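Local coordinates for translation initiation factor eIF2 assembly protein (Schizosaccharomyces pombe, PDB 4ZGP) that acts as an ATP-dependent chaperone that binds the gamma subunit of eIF2 and lets it assemble with the alpha and beta subunits, at residues 52-56 against 57-61; 139-142 against 143-147. One frame throughout, in Å; residues are numbered along the deposited sequence.

Contact 1 of 2, residues 52-56 against 57-61; sequences KPIPA and TVLKY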
ATOM      1  N   LYS A  52       9.219 -14.057   3.309  1.00 27.61           N
ATOM      2  CA  LYS A  52       8.388 -14.779   2.366  1.00 29.27           C
ATOM      3  C   LYS A  52       8.960 -16.175   2.109  1.00 38.38           C
ATOM      4  O   LYS A  52      10.137 -16.304   1.795  1.00 35.77           O
ATOM      5  CB  LYS A  52       8.281 -14.006   1.051  1.00 32.44           C
ATOM      6  CG  LYS A  52       7.245 -14.553   0.074  1.00 31.67           C
ATOM      7  CD  LYS A  52       7.330 -13.815  -1.257  1.00 30.98           C
ATOM      8  CE  LYS A  52       6.280 -14.300  -2.264  1.00 34.06           C
ATOM      9  NZ  LYS A  52       4.888 -14.164  -1.757  1.00 27.95           N
ATOM     10  N   PRO A  53       8.133 -17.216   2.267  1.00 32.95           N
ATOM     11  CA  PRO A  53       6.754 -17.085   2.746  1.00 34.69           C
ATOM     12  C   PRO A  53       6.676 -16.720   4.225  1.00 38.50           C
ATOM     13  O   PRO A  53       7.655 -16.839   4.960  1.00 37.02           O
ATOM     14  CB  PRO A  53       6.155 -18.470   2.499  1.00 41.06           C
ATOM     15  CG  PRO A  53       7.322 -19.385   2.452  1.00 40.73           C
ATOM     16  CD  PRO A  53       8.451 -18.596   1.863  1.00 41.50           C
ATOM     17  N   ILE A  54       5.513 -16.248   4.639  1.00 35.02           N
ATOM     18  CA  ILE A  54       5.289 -15.885   6.029  1.00 41.53           C
ATOM     19  C   ILE A  54       5.362 -17.144   6.895  1.00 40.92           C
ATOM     20  O   ILE A  54       4.833 -18.188   6.516  1.00 45.40           O
ATOM     21  CB  ILE A  54       3.919 -15.160   6.189  1.00 37.85           C
ATOM     22  CG1 ILE A  54       3.782 -14.534   7.573  1.00 42.25           C
ATOM     23  CG2 ILE A  54       2.753 -16.102   5.874  1.00 35.55           C
ATOM     24  CD1 ILE A  54       2.667 -13.534   7.637  1.00 43.74           C
ATOM     25  N   PRO A  55       6.061 -17.066   8.041  1.00 42.20           N
ATOM     26  CA  PRO A  55       6.121 -18.215   8.957  1.00 42.37           C
ATOM     27  C   PRO A  55       4.732 -18.692   9.341  1.00 43.42           C
ATOM     28  O   PRO A  55       3.874 -17.874   9.666  1.00 43.03           O
ATOM     29  CB  PRO A  55       6.873 -17.660  10.165  1.00 42.17           C
ATOM     30  CG  PRO A  55       7.769 -16.608   9.577  1.00 40.74           C
ATOM     31  CD  PRO A  55       6.972 -15.982   8.449  1.00 38.11           C
ATOM     32  N   ALA A  56       4.514 -20.003   9.282  1.00 46.96           N
ATOM     33  CA  ALA A  56       3.195 -20.577   9.513  1.00 41.22           C
ATOM     34  C   ALA A  56       2.625 -20.259  10.899  1.00 44.79           C
ATOM     35  O   ALA A  56       1.409 -20.097  11.047  1.00 45.66           O
ATOM     36  CB  ALA A  56       3.244 -22.085   9.304  1.00 51.58           C
ATOM     37  N   THR A  57       3.478 -20.175  11.921  1.00 44.63           N
ATOM     38  CA  THR A  57       2.963 -19.886  13.259  1.00 44.05           C
ATOM     39  C   THR A  57       2.475 -18.441  13.327  1.00 46.15           C
ATOM     40  O   THR A  57       1.531 -18.138  14.051  1.00 44.38           O
ATOM     41  CB  THR A  57       4.005 -20.140  14.371  1.00 43.58           C
ATOM     42  OG1 THR A  57       5.108 -19.236  14.236  1.00 45.65           O
ATOM     43  CG2 THR A  57       4.508 -21.577  14.297  1.00 52.56           C
ATOM     44  N   VAL A  58       3.114 -17.556  12.565  1.00 42.72           N
ATOM     45  CA  VAL A  58       2.653 -16.178  12.465  1.00 35.40           C
ATOM     46  C   VAL A  58       1.284 -16.147  11.778  1.00 39.76           C
ATOM     47  O   VAL A  58       0.347 -15.485  12.242  1.00 39.19           O
ATOM     48  CB  VAL A  58       3.669 -15.286  11.698  1.00 34.44           C
ATOM     49  CG1 VAL A  58       3.052 -13.942  11.318  1.00 33.24           C
ATOM     50  CG2 VAL A  58       4.920 -15.059  12.536  1.00 30.22           C
ATOM     51  N   LEU A  59       1.179 -16.879  10.677  1.00 40.30           N
ATOM     52  CA  LEU A  59      -0.051 -16.958   9.903  1.00 42.24           C
ATOM     53  C   LEU A  59      -1.193 -17.456  10.777  1.00 45.92           C
ATOM     54  O   LEU A  59      -2.306 -16.931  10.732  1.00 44.27           O
ATOM     55  CB  LEU A  59       0.158 -17.877   8.698  1.00 45.76           C
ATOM     56  CG  LEU A  59      -0.803 -17.843   7.517  1.00 49.83           C
ATOM     57  CD1 LEU A  59      -1.062 -16.419   7.102  1.00 46.49           C
ATOM     58  CD2 LEU A  59      -0.198 -18.628   6.365  1.00 43.95           C
ATOM     59  N   LYS A  60      -0.893 -18.457  11.595  1.00 44.69           N
ATOM     60  CA  LYS A  60      -1.878 -19.058  12.488  1.00 45.14           C
ATOM     61  C   LYS A  60      -2.382 -18.036  13.513  1.00 46.90           C
ATOM     62  O   LYS A  60      -3.584 -17.901  13.737  1.00 45.29           O
ATOM     63  CB  LYS A  60      -1.262 -20.282  13.176  1.00 52.74           C
ATOM     64  CG  LYS A  60      -2.258 -21.282  13.759  1.00 61.84           C
ATOM     65  CD  LYS A  60      -2.620 -20.946  15.200  1.00 62.91           C
ATOM     66  CE  LYS A  60      -3.154 -22.171  15.938  1.00 67.30           C
ATOM     67  NZ  LYS A  60      -4.300 -22.801  15.220  1.00 66.76           N
ATOM     68  N   TYR A  61      -1.450 -17.309  14.120  1.00 45.23           N
ATOM     69  CA  TYR A  61      -1.772 -16.259  15.081  1.00 41.56           C
ATOM     70  C   TYR A  61      -2.631 -15.139  14.482  1.00 47.65           C
ATOM     71  O   TYR A  61      -3.512 -14.605  15.156  1.00 46.83           O
ATOM     72  CB  TYR A  61      -0.467 -15.693  15.650  1.00 41.76           C
ATOM     73  CG  TYR A  61      -0.580 -14.463  16.518  1.00 45.54           C
ATOM     74  CD1 TYR A  61      -0.743 -14.570  17.891  1.00 45.80           C
ATOM     75  CD2 TYR A  61      -0.471 -13.195  15.969  1.00 40.95           C
ATOM     76  CE1 TYR A  61      -0.821 -13.444  18.686  1.00 45.34           C
ATOM     77  CE2 TYR A  61      -0.552 -12.073  16.749  1.00 40.70           C
ATOM     78  CZ  TYR A  61      -0.719 -12.198  18.110  1.00 45.96           C
ATOM     79  OH  TYR A  61      -0.792 -11.068  18.887  1.00 43.36           O
TER
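Ile-54 and Val-58 meet through aliphatic carbons where the chain turns into helix 56-62. CD1 of Ile-54 lies 3.7 Å from CG1 of Val-58, the isoleucine side chain running roughly perpendicular to that of the valine. The other branch of Ile-54 serves Leu-59: its CG2 sits 3.9 Å from Leu-59 CD2, with CD1 of the same leucine almost as near. Ile-54 has CG1 anti to the backbone N (chi1 -169°), which sends its long arm to Val-58 and leaves CG2 for Leu-59. An alanine in place of Ile-54 is likely to leave a gap beside Val-58 CG1 and the methyls of Leu-59. Pro-55 adds a looser touch, CB to Val-58 CG2 at 4.0 Å. The polar contacts are backbone bonds. Pro-55 is the N-cap residue, and its O accepts Leu-59 N at 3.0 Å. Ala-56 O takes Lys-60 N at 2.9 Å. Around this turn, Ala-97 of helix 95-107 packs on Pro-55, Thr-57 and Val-58, and Leu-142 of helix 138-146 reaches Val-58. Ile-54 also leans on Phe-178 and is hydrogen-bonded to it through the backbone, just ahead of strand 180-184.

Contact 2 of 2, residues 139-142 against 143-147; sequences EEVL and LLLKS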
ATOM      1  N   GLU A 139       6.137  -7.993  18.995  1.00 33.24           N
ATOM      2  CA  GLU A 139       4.843  -7.952  19.654  1.00 34.16           C
ATOM      3  C   GLU A 139       3.945  -6.860  19.075  1.00 31.23           C
ATOM      4  O   GLU A 139       2.749  -7.079  18.841  1.00 36.42           O
ATOM      5  CB  GLU A 139       5.025  -7.732  21.152  1.00 40.51           C
ATOM      6  CG  GLU A 139       3.770  -7.965  21.940  1.00 42.72           C
ATOM      7  CD  GLU A 139       3.971  -7.721  23.432  1.00 55.39           C
ATOM      8  OE1 GLU A 139       3.120  -8.198  24.206  1.00 56.52           O
ATOM      9  OE2 GLU A 139       4.965  -7.059  23.825  1.00 43.40           O
ATOM     10  N   GLU A 140       4.531  -5.691  18.856  1.00 30.93           N
ATOM     11  CA  GLU A 140       3.802  -4.570  18.293  0.68 32.52           C
ATOM     12  C   GLU A 140       3.393  -4.840  16.847  1.00 30.52           C
ATOM     13  O   GLU A 140       2.261  -4.556  16.454  1.00 31.70           O
ATOM     14  CB  GLU A 140       4.642  -3.300  18.386  0.68 34.10           C
ATOM     15  CG  GLU A 140       4.613  -2.664  19.764  0.68 35.79           C
ATOM     16  CD  GLU A 140       5.485  -1.433  19.855  0.68 38.09           C
ATOM     17  OE1 GLU A 140       6.578  -1.431  19.253  0.68 35.82           O
ATOM     18  OE2 GLU A 140       5.076  -0.466  20.531  0.68 44.61           O
ATOM     19  N   VAL A 141       4.311  -5.393  16.067  1.00 29.44           N
ATOM     20  CA  VAL A 141       4.004  -5.769  14.691  1.00 30.79           C
ATOM     21  C   VAL A 141       2.796  -6.711  14.647  1.00 33.65           C
ATOM     22  O   VAL A 141       1.835  -6.485  13.900  1.00 31.15           O
ATOM     23  CB  VAL A 141       5.219  -6.440  14.016  1.00 29.89           C
ATOM     24  CG1 VAL A 141       4.783  -7.277  12.805  1.00 25.69           C
ATOM     25  CG2 VAL A 141       6.270  -5.388  13.646  1.00 25.69           C
ATOM     26  N   LEU A 142       2.835  -7.745  15.477  1.00 29.63           N
ATOM     27  CA  LEU A 142       1.832  -8.800  15.446  1.00 29.35           C
ATOM     28  C   LEU A 142       0.478  -8.311  15.942  1.00 33.22           C
ATOM     29  O   LEU A 142      -0.565  -8.684  15.404  1.00 33.95           O
ATOM     30  CB  LEU A 142       2.303  -9.998  16.285  1.00 31.41           C
ATOM     31  CG  LEU A 142       3.480 -10.773  15.676  1.00 35.42           C
ATOM     32  CD1 LEU A 142       4.137 -11.709  16.685  1.00 31.94           C
ATOM     33  CD2 LEU A 142       3.001 -11.555  14.475  1.00 37.47           C
ATOM     34  N   LEU A 143       0.502  -7.479  16.973  1.00 31.61           N
ATOM     35  CA  LEU A 143      -0.737  -6.960  17.533  1.00 38.08           C
ATOM     36  C   LEU A 143      -1.440  -6.089  16.491  1.00 37.77           C
ATOM     37  O   LEU A 143      -2.649  -6.219  16.257  1.00 33.03           O
ATOM     38  CB  LEU A 143      -0.441  -6.185  18.821  1.00 34.78           C
ATOM     39  CG  LEU A 143      -1.580  -5.773  19.743  1.00 49.66           C
ATOM     40  CD1 LEU A 143      -1.165  -5.983  21.192  1.00 50.55           C
ATOM     41  CD2 LEU A 143      -1.885  -4.324  19.512  1.00 51.80           C
ATOM     42  N   LEU A 144      -0.666  -5.237  15.824  1.00 32.48           N
ATOM     43  CA  LEU A 144      -1.228  -4.346  14.816  1.00 30.60           C
ATOM     44  C   LEU A 144      -1.798  -5.129  13.625  1.00 33.84           C
ATOM     45  O   LEU A 144      -2.903  -4.849  13.151  1.00 30.00           O
ATOM     46  CB  LEU A 144      -0.162  -3.348  14.353  1.00 31.61           C
ATOM     47  CG  LEU A 144      -0.548  -2.210  13.407  1.00 36.53           C
ATOM     48  CD1 LEU A 144      -1.639  -1.307  14.003  1.00 34.02           C
ATOM     49  CD2 LEU A 144       0.685  -1.384  13.083  1.00 31.98           C
ATOM     50  N   LEU A 145      -1.060  -6.125  13.153  1.00 34.68           N
ATOM     51  CA  LEU A 145      -1.539  -6.927  12.029  1.00 30.85           C
ATOM     52  C   LEU A 145      -2.774  -7.743  12.379  1.00 34.27           C
ATOM     53  O   LEU A 145      -3.672  -7.900  11.552  1.00 34.60           O
ATOM     54  CB  LEU A 145      -0.445  -7.874  11.526  1.00 32.36           C
ATOM     55  CG  LEU A 145       0.785  -7.212  10.899  1.00 31.58           C
ATOM     56  CD1 LEU A 145       1.789  -8.285  10.495  1.00 23.74           C
ATOM     57  CD2 LEU A 145       0.387  -6.367   9.694  1.00 28.39           C
ATOM     58  N   LYS A 146      -2.802  -8.288  13.592  1.00 30.81           N
ATOM     59  CA  LYS A 146      -3.930  -9.108  14.029  1.00 37.56           C
ATOM     60  C   LYS A 146      -5.231  -8.299  14.120  1.00 42.17           C
ATOM     61  O   LYS A 146      -6.323  -8.852  13.956  1.00 41.92           O
ATOM     62  CB  LYS A 146      -3.619  -9.758  15.386  1.00 40.70           C
ATOM     63  CG  LYS A 146      -4.586 -10.858  15.796  1.00 47.66           C
ATOM     64  CD  LYS A 146      -4.305 -11.359  17.209  1.00 52.53           C
ATOM     65  CE  LYS A 146      -5.301 -10.784  18.213  1.00 60.87           C
ATOM     66  NZ  LYS A 146      -5.100 -11.312  19.594  1.00 65.64           N
ATOM     67  N   SER A 147      -5.121  -6.994  14.359  1.00 36.94           N
ATOM     68  CA  SER A 147      -6.315  -6.187  14.641  1.00 39.31           C
ATOM     69  C   SER A 147      -6.888  -5.480  13.422  1.00 37.08           C
ATOM     70  O   SER A 147      -7.918  -4.806  13.513  1.00 40.15           O
ATOM     71  CB  SER A 147      -5.998  -5.154  15.712  1.00 38.00           C
ATOM     72  OG  SER A 147      -5.296  -5.773  16.762  1.00 38.36           O
TER
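Four successive i to i+4 backbone hydrogen bonds, the first from Leu-143 N to Glu-139 O and the last from Lys-146 N to Leu-142 O, both 2.9 Å, join the two halves of this helix. Among the side chains, Val-141 and Leu-145 make the apolar contact. The two run alongside each other in the same direction, with Val-141 CG1 3.9 Å from Leu-145 CD1. Leu-145 has CG beside its own backbone N (chi1 -66°), a turn that brings CG to 3.3 Å from Val-141 O. That carbonyl also accepts Leu-145 N, so one oxygen meets both backbone and side chain of the same leucine. At the C-terminal end, Ser-147 folds back on the helix. Its OG donates to Leu-143 O at 2.7 Å, while Ser-147 N makes weak bonds to the carbonyls of Leu-143 and Leu-144. At the other end, Glu-140 OE1 accepts the backbone N of Thr-136. Val-141 and Leu-145 both pack on Pro-114 of strand 112-115. On strand 180-184, Val-141 touches Leu-182 and Leu-145 touches Leu-180. This is an amphipathic helix laid on a beta-sheet, within the ATP-grasp fold; Leu-145 comes about 5 Å, side chain to side chain, from the ATP-binding Lys-115.

Overall arrangement
Contact 1 comes first along the chain and contact 2 follows, their centres about 13 Å apart. Both lie on the same side of the chain's centre and within the D123 family region. Their helices, 56-62 and 138-146, pack directly together. CE2 of Tyr-61 lies 3.6 Å from CB of Leu-142, and CZ of the same ring is 3.8 Å from Lys-146 CD. The antiparallel sheet 48-51, 180-184, 112-115 ties them further: contact 1 follows its strand 48-51, while contact 2 rests on the other two. ATP-binding Lys-115 and Lys-183 lie on those two strands. The side chain of Leu-144 in contact 2 is about 9 Å from the bound ADP, so contact 2 probably backs the nucleotide site.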